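Local coordinates for protein oxalate oxidase 1 (Hordeum vulgare, PDB 1FI2) that oxidises oxalate with dioxygen to carbon dioxide and hydrogen peroxide at a manganese centre, and also has superoxide dismutase activity, at residues P86-R92 / N157-V163; P91-E95 / R133-Q139; P164-G169 / L193-F197. All blocks are in the same frame, centred on the assembly; numbering follows the deposited sequence.

Contact 1. Residues P86-R92 / N157-V163; sequences PPHIHPR and NPGIVFV. With MN (manganese (II) ion), chain B.
The two segments run antiparallel, pairing His88 with Phe162 (non-hydrogen-bonded, CA-CA 4.5 Å) and Ile89 with Val161 (hydrogen-bonded, CA-CA 5.0 Å). Asn157 offers its carbonyl to Arg92: Asn157 O accepts from Arg92 NE (3.3 Å) and NH2 (3.1 Å), while Arg92 NH1 makes a salt bridge with Asp8 of a neighbouring subunit. Pro158 O takes Arg92 N at 3.1 Å. At Gly159, phi is +84° and a CB would clash with Arg92 NH2; its carbonyl O receives His90 ND1 at 2.8 Å. Ile160, chi1 t, brings CD1 within 3.6 Å of His88 CD2. Val161 closes the central pair of bonds, Ile89 N to Val161 O (3.0 Å) and Val161 N to Ile89 O (2.8 Å). Phe162, chi1 m, sits on the same sheet face as His88, its CD2 3.9 Å from Pro86 CG. Val163 N, at the start of a helix, reaches Pro87 O at 3.1 Å. Strand 161-162 thus lies beside 84-89, the cupin jelly-roll strand that carries His88, with His90 in the loop just after it. His88 (chi1 p) bonds through ND1 to Pro86 O (2.8 Å). With both histidines donating from ND1, each NE2 is left as a lone-pair ligand, 2.3 Å from the manganese.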
loop_
_atom_site.group_PDB
_atom_site.type_symbol
_atom_site.label_atom_id
_atom_site.label_comp_id
_atom_site.label_asym_id
_atom_site.label_seq_id
_atom_site.Cartn_x
_atom_site.Cartn_y
_atom_site.Cartn_z
ATOM N N PRO A 86 -29.898 0.381 -7.823
ATOM C CA PRO A 86 -30.164 -0.829 -7.066
ATOM C C PRO A 86 -29.042 -1.281 -6.165
ATOM O O PRO A 86 -27.915 -0.834 -6.314
ATOM C CB PRO A 86 -30.471 -1.869 -8.142
ATOM C CG PRO A 86 -29.817 -1.367 -9.381
ATOM C CD PRO A 86 -29.893 0.137 -9.289
ATOM N N PRO A 87 -29.314 -2.134 -5.188
ATOM C CA PRO A 87 -28.282 -2.671 -4.310
ATOM C C PRO A 87 -27.049 -3.078 -5.093
ATOM O O PRO A 87 -27.144 -4.016 -5.878
ATOM C CB PRO A 87 -28.968 -3.883 -3.686
ATOM C CG PRO A 87 -30.401 -3.460 -3.605
ATOM C CD PRO A 87 -30.644 -2.733 -4.913
ATOM N N HIS A 88 -25.901 -2.457 -4.904
ATOM C CA HIS A 88 -24.691 -2.785 -5.654
ATOM C C HIS A 88 -23.445 -2.703 -4.788
ATOM O O HIS A 88 -23.504 -2.325 -3.617
ATOM C CB HIS A 88 -24.554 -1.873 -6.878
ATOM C CG HIS A 88 -24.366 -0.428 -6.532
ATOM N ND1 HIS A 88 -25.418 0.391 -6.186
ATOM C CD2 HIS A 88 -23.246 0.337 -6.475
ATOM C CE1 HIS A 88 -24.956 1.607 -5.930
ATOM N NE2 HIS A 88 -23.649 1.596 -6.101
ATOM N N ILE A 89 -22.299 -3.115 -5.320
ATOM C CA ILE A 89 -21.014 -3.140 -4.634
ATOM C C ILE A 89 -19.891 -2.655 -5.550
ATOM O O ILE A 89 -19.876 -2.970 -6.737
ATOM C CB ILE A 89 -20.666 -4.565 -4.147
ATOM C CG1 ILE A 89 -21.498 -4.940 -2.917
ATOM C CG2 ILE A 89 -19.191 -4.746 -3.806
ATOM C CD1 ILE A 89 -21.963 -6.366 -2.846
ATOM N N HIS A 90 -18.939 -1.918 -4.990
ATOM C CA HIS A 90 -17.705 -1.546 -5.672
ATOM C C HIS A 90 -16.589 -2.398 -5.077
ATOM O O HIS A 90 -16.211 -2.212 -3.918
ATOM C CB HIS A 90 -17.365 -0.055 -5.503
ATOM C CG HIS A 90 -18.518 0.790 -5.961
ATOM N ND1 HIS A 90 -18.858 0.899 -7.289
ATOM C CD2 HIS A 90 -19.428 1.514 -5.276
ATOM C CE1 HIS A 90 -19.931 1.659 -7.410
ATOM N NE2 HIS A 90 -20.300 2.042 -6.199
ATOM N N PRO A 91 -16.064 -3.344 -5.852
ATOM C CA PRO A 91 -15.052 -4.253 -5.381
ATOM C C PRO A 91 -13.728 -3.631 -4.996
ATOM O O PRO A 91 -12.982 -4.276 -4.251
ATOM C CB PRO A 91 -14.837 -5.233 -6.539
ATOM C CG PRO A 91 -15.447 -4.606 -7.736
ATOM C CD PRO A 91 -16.492 -3.645 -7.239
ATOM N N ARG A 92 -13.364 -2.483 -5.569
ATOM C CA ARG A 92 -12.031 -1.936 -5.333
ATOM C C ARG A 92 -12.004 -0.506 -4.829
ATOM O O ARG A 92 -10.974 0.169 -5.000
ATOM C CB ARG A 92 -11.213 -2.077 -6.633
ATOM C CG ARG A 92 -10.832 -3.508 -6.982
ATOM C CD ARG A 92 -10.149 -3.617 -8.329
ATOM N NE ARG A 92 -10.937 -3.103 -9.425
ATOM C CZ ARG A 92 -11.853 -3.708 -10.158
ATOM N NH1 ARG A 92 -12.184 -4.979 -9.965
ATOM N NH2 ARG A 92 -12.447 -3.017 -11.121
ATOM N N ASN A 157 -10.694 2.855 -11.166
ATOM C CA ASN A 157 -11.614 1.864 -11.712
ATOM C C ASN A 157 -12.219 1.058 -10.572
ATOM O O ASN A 157 -11.833 -0.079 -10.294
ATOM C CB ASN A 157 -10.837 0.968 -12.682
ATOM C CG ASN A 157 -11.701 0.027 -13.484
ATOM O OD1 ASN A 157 -11.302 -1.091 -13.833
ATOM N ND2 ASN A 157 -12.903 0.489 -13.798
ATOM N N PRO A 158 -13.191 1.638 -9.866
ATOM C CA PRO A 158 -13.828 0.997 -8.738
ATOM C C PRO A 158 -14.502 -0.328 -9.048
ATOM O O PRO A 158 -14.489 -1.239 -8.214
ATOM C CB PRO A 158 -14.839 2.016 -8.219
ATOM C CG PRO A 158 -14.969 3.057 -9.266
ATOM C CD PRO A 158 -13.726 3.001 -10.108
ATOM N N GLY A 159 -15.114 -0.410 -10.221
ATOM C CA GLY A 159 -15.858 -1.584 -10.653
ATOM C C GLY A 159 -17.274 -1.507 -10.078
ATOM O O GLY A 159 -17.486 -0.798 -9.097
ATOM N N ILE A 160 -18.229 -2.168 -10.730
ATOM C CA ILE A 160 -19.570 -2.191 -10.141
ATOM C C ILE A 160 -20.194 -3.572 -10.300
ATOM O O ILE A 160 -20.234 -4.155 -11.377
ATOM C CB ILE A 160 -20.496 -1.084 -10.652
ATOM C CG1 ILE A 160 -21.860 -1.178 -9.949
ATOM C CG2 ILE A 160 -20.679 -1.155 -12.154
ATOM C CD1 ILE A 160 -22.678 0.090 -10.014
ATOM N N VAL A 161 -20.612 -4.115 -9.160
ATOM C CA VAL A 161 -21.299 -5.398 -9.094
ATOM C C VAL A 161 -22.771 -5.110 -8.790
ATOM O O VAL A 161 -23.099 -4.756 -7.655
ATOM C CB VAL A 161 -20.718 -6.314 -8.003
ATOM C CG1 VAL A 161 -21.537 -7.586 -7.833
ATOM C CG2 VAL A 161 -19.269 -6.660 -8.323
ATOM N N PHE A 162 -23.596 -5.052 -9.827
ATOM C CA PHE A 162 -25.030 -4.820 -9.627
ATOM C C PHE A 162 -25.630 -6.124 -9.107
ATOM O O PHE A 162 -25.561 -7.135 -9.809
ATOM C CB PHE A 162 -25.706 -4.392 -10.916
ATOM C CG PHE A 162 -25.570 -2.947 -11.288
ATOM C CD1 PHE A 162 -24.846 -2.574 -12.409
ATOM C CD2 PHE A 162 -26.171 -1.957 -10.522
ATOM C CE1 PHE A 162 -24.726 -1.240 -12.760
ATOM C CE2 PHE A 162 -26.049 -0.624 -10.869
ATOM C CZ PHE A 162 -25.330 -0.265 -11.992
ATOM N N VAL A 163 -26.184 -6.123 -7.902
ATOM C CA VAL A 163 -26.667 -7.377 -7.318
ATOM C C VAL A 163 -27.771 -8.074 -8.080
ATOM O O VAL A 163 -27.621 -9.259 -8.418
ATOM C CB VAL A 163 -26.973 -7.201 -5.822
ATOM C CG1 VAL A 163 -27.520 -8.503 -5.248
ATOM C CG2 VAL A 163 -25.711 -6.794 -5.072
HETATM MN MN MN B . -22.144 3.128 -5.360
HETATM O O HOH W 1 -9.326 -0.739 -9.212
HETATM O O HOH W 2 -22.081 4.013 -7.628
HETATM O O HOH W 3 -23.715 4.622 -4.825
#

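Contact 2. Residues P91-E95 / R133-Q139; sequences PRATE and RGLMHFQ. With MN (manganese (II) ion), chain B.
Arg133, Glu95 and Ala93 carry most of the buried surface. The segments run 48° apart end to end and come together at Arg133, whose CA is 4.1 Å from the CA of Thr94. Its N donates a weak hydrogen bond to Thr94 OG1 (3.3 Å), an oxygen also hydrogen-bonded to Leu70 O of a neighbouring subunit, and its CA makes a CA-H...O contact with Ala93 O (3.4 Å). Beyond an off-rotamer chi1 of 115°, the guanidinium lays one face over Ala93 N, with NH1 3.5 Å from Arg92 C; a water joins Arg133 NH2 (3.0 Å) to Arg92 O (2.9 Å). Gly134, at phi +76°, turns the chain toward the strand that carries His137. Here the cupin metal site is assembled, with His88 and His90 supplying the other two protein ligands. Glu95 is extended (chi1 t, chi2 t), so OE1 reaches the manganese at 2.2 Å, and His137 NE2 binds it at the same 2.2 Å. Glu95 OE1 and His137 NE2 lie 3.1 Å apart as fellow ligands, not as a hydrogen bond. His137, chi1 p, is oriented by ND1 donating to Leu135 O (3.0 Å). A metal-bound water, 2.2 Å from the ion, donates to Glu95 OE2 (2.7 Å) and accepts from Gln139 NE2 (2.8 Å).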
loop_
_atom_site.group_PDB
_atom_site.type_symbol
_atom_site.label_atom_id
_atom_site.label_comp_id
_atom_site.label_asym_id
_atom_site.label_seq_id
_atom_site.Cartn_x
_atom_site.Cartn_y
_atom_site.Cartn_z
ATOM N N PRO A 91 -16.064 -3.344 -5.852
ATOM C CA PRO A 91 -15.052 -4.253 -5.381
ATOM C C PRO A 91 -13.728 -3.631 -4.996
ATOM O O PRO A 91 -12.982 -4.276 -4.251
ATOM C CB PRO A 91 -14.837 -5.233 -6.539
ATOM C CG PRO A 91 -15.447 -4.606 -7.736
ATOM C CD PRO A 91 -16.492 -3.645 -7.239
ATOM N N ARG A 92 -13.364 -2.483 -5.569
ATOM C CA ARG A 92 -12.031 -1.936 -5.333
ATOM C C ARG A 92 -12.004 -0.506 -4.829
ATOM O O ARG A 92 -10.974 0.169 -5.000
ATOM C CB ARG A 92 -11.213 -2.077 -6.633
ATOM C CG ARG A 92 -10.832 -3.508 -6.982
ATOM C CD ARG A 92 -10.149 -3.617 -8.329
ATOM N NE ARG A 92 -10.937 -3.103 -9.425
ATOM C CZ ARG A 92 -11.853 -3.708 -10.158
ATOM N NH1 ARG A 92 -12.184 -4.979 -9.965
ATOM N NH2 ARG A 92 -12.447 -3.017 -11.121
ATOM N N ALA A 93 -13.048 -0.049 -4.129
ATOM C CA ALA A 93 -13.010 1.318 -3.621
ATOM C C ALA A 93 -14.111 1.714 -2.648
ATOM O O ALA A 93 -15.225 1.214 -2.672
ATOM C CB ALA A 93 -13.106 2.290 -4.806
ATOM N N THR A 94 -13.781 2.752 -1.882
ATOM C CA THR A 94 -14.713 3.478 -1.032
ATOM C C THR A 94 -15.345 4.578 -1.887
ATOM O O THR A 94 -14.674 5.146 -2.748
ATOM C CB THR A 94 -14.000 4.135 0.164
ATOM O OG1 THR A 94 -13.453 3.138 1.042
ATOM C CG2 THR A 94 -14.943 5.020 0.974
ATOM N N GLU A 95 -16.613 4.874 -1.659
ATOM C CA GLU A 95 -17.316 5.928 -2.385
ATOM C C GLU A 95 -17.702 7.050 -1.424
ATOM O O GLU A 95 -18.097 6.807 -0.283
ATOM C CB GLU A 95 -18.555 5.362 -3.074
ATOM C CG GLU A 95 -19.514 6.354 -3.701
ATOM C CD GLU A 95 -20.803 5.716 -4.177
ATOM O OE1 GLU A 95 -20.878 4.470 -4.191
ATOM O OE2 GLU A 95 -21.762 6.430 -4.528
ATOM N N ARG A 133 -15.564 0.580 1.332
ATOM C CA ARG A 133 -15.078 -0.362 0.334
ATOM C C ARG A 133 -15.728 -1.728 0.404
ATOM O O ARG A 133 -15.764 -2.405 1.430
ATOM C CB ARG A 133 -13.561 -0.329 0.529
ATOM C CG ARG A 133 -12.794 -1.509 1.008
ATOM C CD ARG A 133 -11.296 -1.334 1.105
ATOM N NE ARG A 133 -10.613 -0.517 0.153
ATOM C CZ ARG A 133 -10.165 -0.513 -1.071
ATOM N NH1 ARG A 133 -10.243 -1.499 -1.950
ATOM N NH2 ARG A 133 -9.536 0.578 -1.525
ATOM N N GLY A 134 -16.362 -2.148 -0.695
ATOM C CA GLY A 134 -16.961 -3.442 -0.866
ATOM C C GLY A 134 -18.273 -3.787 -0.209
ATOM O O GLY A 134 -18.712 -4.947 -0.284
ATOM N N LEU A 135 -18.942 -2.833 0.428
ATOM C CA LEU A 135 -20.211 -3.110 1.091
ATOM C C LEU A 135 -21.391 -2.866 0.158
ATOM O O LEU A 135 -21.327 -1.993 -0.707
ATOM C CB LEU A 135 -20.354 -2.257 2.352
ATOM C CG LEU A 135 -19.295 -2.468 3.438
ATOM C CD1 LEU A 135 -19.568 -1.583 4.646
ATOM C CD2 LEU A 135 -19.232 -3.927 3.874
ATOM N N MET A 136 -22.465 -3.624 0.350
ATOM C CA MET A 136 -23.674 -3.443 -0.457
ATOM C C MET A 136 -24.366 -2.133 -0.091
ATOM O O MET A 136 -24.417 -1.753 1.083
ATOM C CB MET A 136 -24.608 -4.647 -0.278
ATOM C CG MET A 136 -25.701 -4.723 -1.335
ATOM S SD MET A 136 -26.895 -6.050 -1.077
ATOM C CE MET A 136 -25.818 -7.482 -1.047
ATOM N N HIS A 137 -24.876 -1.420 -1.095
ATOM C CA HIS A 137 -25.552 -0.144 -0.856
ATOM C C HIS A 137 -26.500 0.191 -1.999
ATOM O O HIS A 137 -26.431 -0.432 -3.063
ATOM C CB HIS A 137 -24.525 0.972 -0.646
ATOM C CG HIS A 137 -23.586 1.189 -1.791
ATOM N ND1 HIS A 137 -22.634 0.254 -2.140
ATOM C CD2 HIS A 137 -23.427 2.220 -2.658
ATOM C CE1 HIS A 137 -21.945 0.694 -3.165
ATOM N NE2 HIS A 137 -22.395 1.889 -3.519
ATOM N N PHE A 138 -27.390 1.153 -1.791
ATOM C CA PHE A 138 -28.349 1.546 -2.817
ATOM C C PHE A 138 -28.846 2.972 -2.589
ATOM O O PHE A 138 -28.616 3.545 -1.524
ATOM C CB PHE A 138 -29.574 0.616 -2.760
ATOM C CG PHE A 138 -30.347 0.683 -1.467
ATOM C CD1 PHE A 138 -31.344 1.625 -1.269
ATOM C CD2 PHE A 138 -30.077 -0.210 -0.443
ATOM C CE1 PHE A 138 -32.050 1.681 -0.084
ATOM C CE2 PHE A 138 -30.779 -0.159 0.750
ATOM C CZ PHE A 138 -31.765 0.791 0.935
ATOM N N GLN A 139 -29.527 3.526 -3.583
ATOM C CA GLN A 139 -30.134 4.848 -3.494
ATOM C C GLN A 139 -31.539 4.747 -4.106
ATOM O O GLN A 139 -31.730 4.031 -5.086
ATOM C CB GLN A 139 -29.371 5.981 -4.158
ATOM C CG GLN A 139 -28.067 6.398 -3.493
ATOM C CD GLN A 139 -26.892 5.609 -4.041
ATOM O OE1 GLN A 139 -26.887 5.226 -5.218
ATOM N NE2 GLN A 139 -25.895 5.336 -3.209
HETATM MN MN MN B . -22.144 3.128 -5.360
HETATM O O HOH W 4 -8.604 1.645 -4.207
HETATM O O HOH W 3 -23.715 4.622 -4.825
HETATM O O HOH W 2 -22.081 4.013 -7.628
#

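Contact 3. Residues P164-G169 / L193-F197; sequences PLTLFG and LKSKF
Apolar packing dominates where helix 163-169 meets the end of helix 187-196. CA atoms approach most closely at Phe168 with Lys194 (4.8 Å) and at Gly169 with Phe197 (5.1 Å). Phe197, chi1 m, presents a ring face to the backbone of Pro164: its CZ is 3.5 Å from Pro164 CB, its CD2 4.2 Å from Leu165 CD1, and its CD1 3.8 Å from Phe168 CB. Phe168, also m, puts its CZ 3.7 Å from Leu193 CD1. One CH-pi contact is added, Leu193 CB standing 3.8 Å from the Phe168 ring centroid, 16° off the normal. Polar linkage between the segments goes through water. One water donates to Phe168 O (2.7 Å) and Lys194 O (2.8 Å), a second to Gly169 O (2.8 Å) and Phe197 O (2.9 Å). Gly169 CA lies 3.9 Å from Phe197 O, where a CB would clash. Leu179 and Leu183 of helix 176-183 also touch Phe168, so three helices pack together in the C-terminal helical extension that germin adds to its cupin jelly roll.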
loop_
_atom_site.group_PDB
_atom_site.type_symbol
_atom_site.label_atom_id
_atom_site.label_comp_id
_atom_site.label_asym_id
_atom_site.label_seq_id
_atom_site.Cartn_x
_atom_site.Cartn_y
_atom_site.Cartn_z
ATOM N N PRO A 164 -28.881 -7.420 -8.378
ATOM C CA PRO A 164 -29.977 -8.039 -9.107
ATOM C C PRO A 164 -29.555 -8.555 -10.471
ATOM O O PRO A 164 -29.768 -9.726 -10.804
ATOM C CB PRO A 164 -31.035 -6.948 -9.204
ATOM C CG PRO A 164 -30.709 -6.004 -8.094
ATOM C CD PRO A 164 -29.196 -6.022 -7.997
ATOM N N LEU A 165 -28.900 -7.715 -11.270
ATOM C CA LEU A 165 -28.448 -8.119 -12.599
ATOM C C LEU A 165 -27.431 -9.249 -12.554
ATOM O O LEU A 165 -27.511 -10.169 -13.375
ATOM C CB LEU A 165 -27.899 -6.911 -13.360
ATOM C CG LEU A 165 -27.346 -7.154 -14.766
ATOM C CD1 LEU A 165 -28.434 -7.651 -15.705
ATOM C CD2 LEU A 165 -26.713 -5.880 -15.316
ATOM N N THR A 166 -26.499 -9.241 -11.607
ATOM C CA THR A 166 -25.512 -10.317 -11.524
ATOM C C THR A 166 -26.144 -11.626 -11.078
ATOM O O THR A 166 -25.844 -12.696 -11.618
ATOM C CB THR A 166 -24.356 -9.923 -10.585
ATOM O OG1 THR A 166 -23.747 -8.722 -11.088
ATOM C CG2 THR A 166 -23.312 -11.024 -10.507
ATOM N N LEU A 167 -27.048 -11.574 -10.104
ATOM C CA LEU A 167 -27.710 -12.760 -9.601
ATOM C C LEU A 167 -28.613 -13.456 -10.621
ATOM O O LEU A 167 -28.640 -14.689 -10.679
ATOM C CB LEU A 167 -28.646 -12.435 -8.439
ATOM C CG LEU A 167 -28.317 -12.617 -6.980
ATOM C CD1 LEU A 167 -29.634 -12.707 -6.190
ATOM C CD2 LEU A 167 -27.473 -13.839 -6.656
ATOM N N PHE A 168 -29.395 -12.673 -11.361
ATOM C CA PHE A 168 -30.366 -13.227 -12.286
ATOM C C PHE A 168 -30.072 -13.081 -13.764
ATOM O O PHE A 168 -30.775 -13.747 -14.541
ATOM C CB PHE A 168 -31.742 -12.589 -11.974
ATOM C CG PHE A 168 -32.158 -12.785 -10.537
ATOM C CD1 PHE A 168 -32.231 -11.707 -9.671
ATOM C CD2 PHE A 168 -32.452 -14.047 -10.054
ATOM C CE1 PHE A 168 -32.602 -11.883 -8.350
ATOM C CE2 PHE A 168 -32.821 -14.234 -8.736
ATOM C CZ PHE A 168 -32.893 -13.148 -7.881
ATOM N N GLY A 169 -29.086 -12.294 -14.175
ATOM C CA GLY A 169 -28.832 -12.092 -15.591
ATOM C C GLY A 169 -27.365 -12.056 -15.982
ATOM O O GLY A 169 -26.998 -11.313 -16.899
ATOM N N LEU A 193 -37.911 -14.217 -11.784
ATOM C CA LEU A 193 -36.862 -13.220 -11.581
ATOM C C LEU A 193 -35.910 -13.160 -12.763
ATOM O O LEU A 193 -35.605 -12.072 -13.267
ATOM C CB LEU A 193 -36.126 -13.510 -10.267
ATOM C CG LEU A 193 -36.911 -13.147 -9.000
ATOM C CD1 LEU A 193 -36.472 -14.007 -7.826
ATOM C CD2 LEU A 193 -36.747 -11.667 -8.675
ATOM N N LYS A 194 -35.460 -14.309 -13.266
ATOM C CA LYS A 194 -34.571 -14.357 -14.418
ATOM C C LYS A 194 -35.173 -13.702 -15.652
ATOM O O LYS A 194 -34.481 -13.000 -16.399
ATOM C CB LYS A 194 -34.177 -15.795 -14.772
ATOM C CG LYS A 194 -33.161 -16.438 -13.842
ATOM C CD LYS A 194 -32.743 -17.803 -14.377
ATOM C CE LYS A 194 -31.609 -18.400 -13.564
ATOM N NZ LYS A 194 -31.091 -19.663 -14.164
ATOM N N SER A 195 -36.479 -13.860 -15.872
ATOM C CA SER A 195 -37.158 -13.285 -17.022
ATOM C C SER A 195 -37.106 -11.765 -17.047
ATOM O O SER A 195 -37.169 -11.158 -18.119
ATOM C CB SER A 195 -38.613 -13.770 -17.088
ATOM O OG SER A 195 -39.436 -13.064 -16.177
ATOM N N LYS A 196 -36.967 -11.117 -15.894
ATOM C CA LYS A 196 -36.894 -9.672 -15.802
ATOM C C LYS A 196 -35.511 -9.113 -16.114
ATOM O O LYS A 196 -35.371 -7.903 -16.313
ATOM C CB LYS A 196 -37.297 -9.224 -14.388
ATOM C CG LYS A 196 -38.595 -9.825 -13.875
ATOM C CD LYS A 196 -39.793 -9.365 -14.689
ATOM C CE LYS A 196 -41.081 -9.969 -14.153
ATOM N NZ LYS A 196 -42.260 -9.539 -14.960
ATOM N N PHE A 197 -34.478 -9.953 -16.089
ATOM C CA PHE A 197 -33.114 -9.513 -16.345
ATOM C C PHE A 197 -32.499 -10.186 -17.562
ATOM O O PHE A 197 -31.296 -10.052 -17.813
ATOM C CB PHE A 197 -32.216 -9.754 -15.118
ATOM C CG PHE A 197 -32.627 -8.924 -13.929
ATOM C CD1 PHE A 197 -33.565 -9.404 -13.034
ATOM C CD2 PHE A 197 -32.105 -7.653 -13.747
ATOM C CE1 PHE A 197 -33.973 -8.634 -11.963
ATOM C CE2 PHE A 197 -32.499 -6.883 -12.669
ATOM C CZ PHE A 197 -33.435 -7.375 -11.781
HETATM O O HOH W 5 -31.844 -13.815 -17.029
HETATM O O HOH W 6 -28.799 -10.824 -18.977
#

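All three contacts are largely buried, but the centres of contacts 1 and 2 lie about 5 and 8 Å from the centre of the chain, that of contact 3 about 18 Å. The first two share Pro91 and Arg92, and strands 84-89 and 137-141 are neighbours in one sheet, with His88 N 2.8 Å from His137 O, a probable hydrogen bond. Each supplies two protein ligands to the same manganese, whose two bound waters belong to both. Contact 1 is rich in direct backbone bonds, contact 2 relies on coordination and water, and contact 3 on aromatic and aliphatic packing. Strand 161-162 runs straight into helix 163-169, joining contact 1 to contact 3, and all three touch the same second subunit.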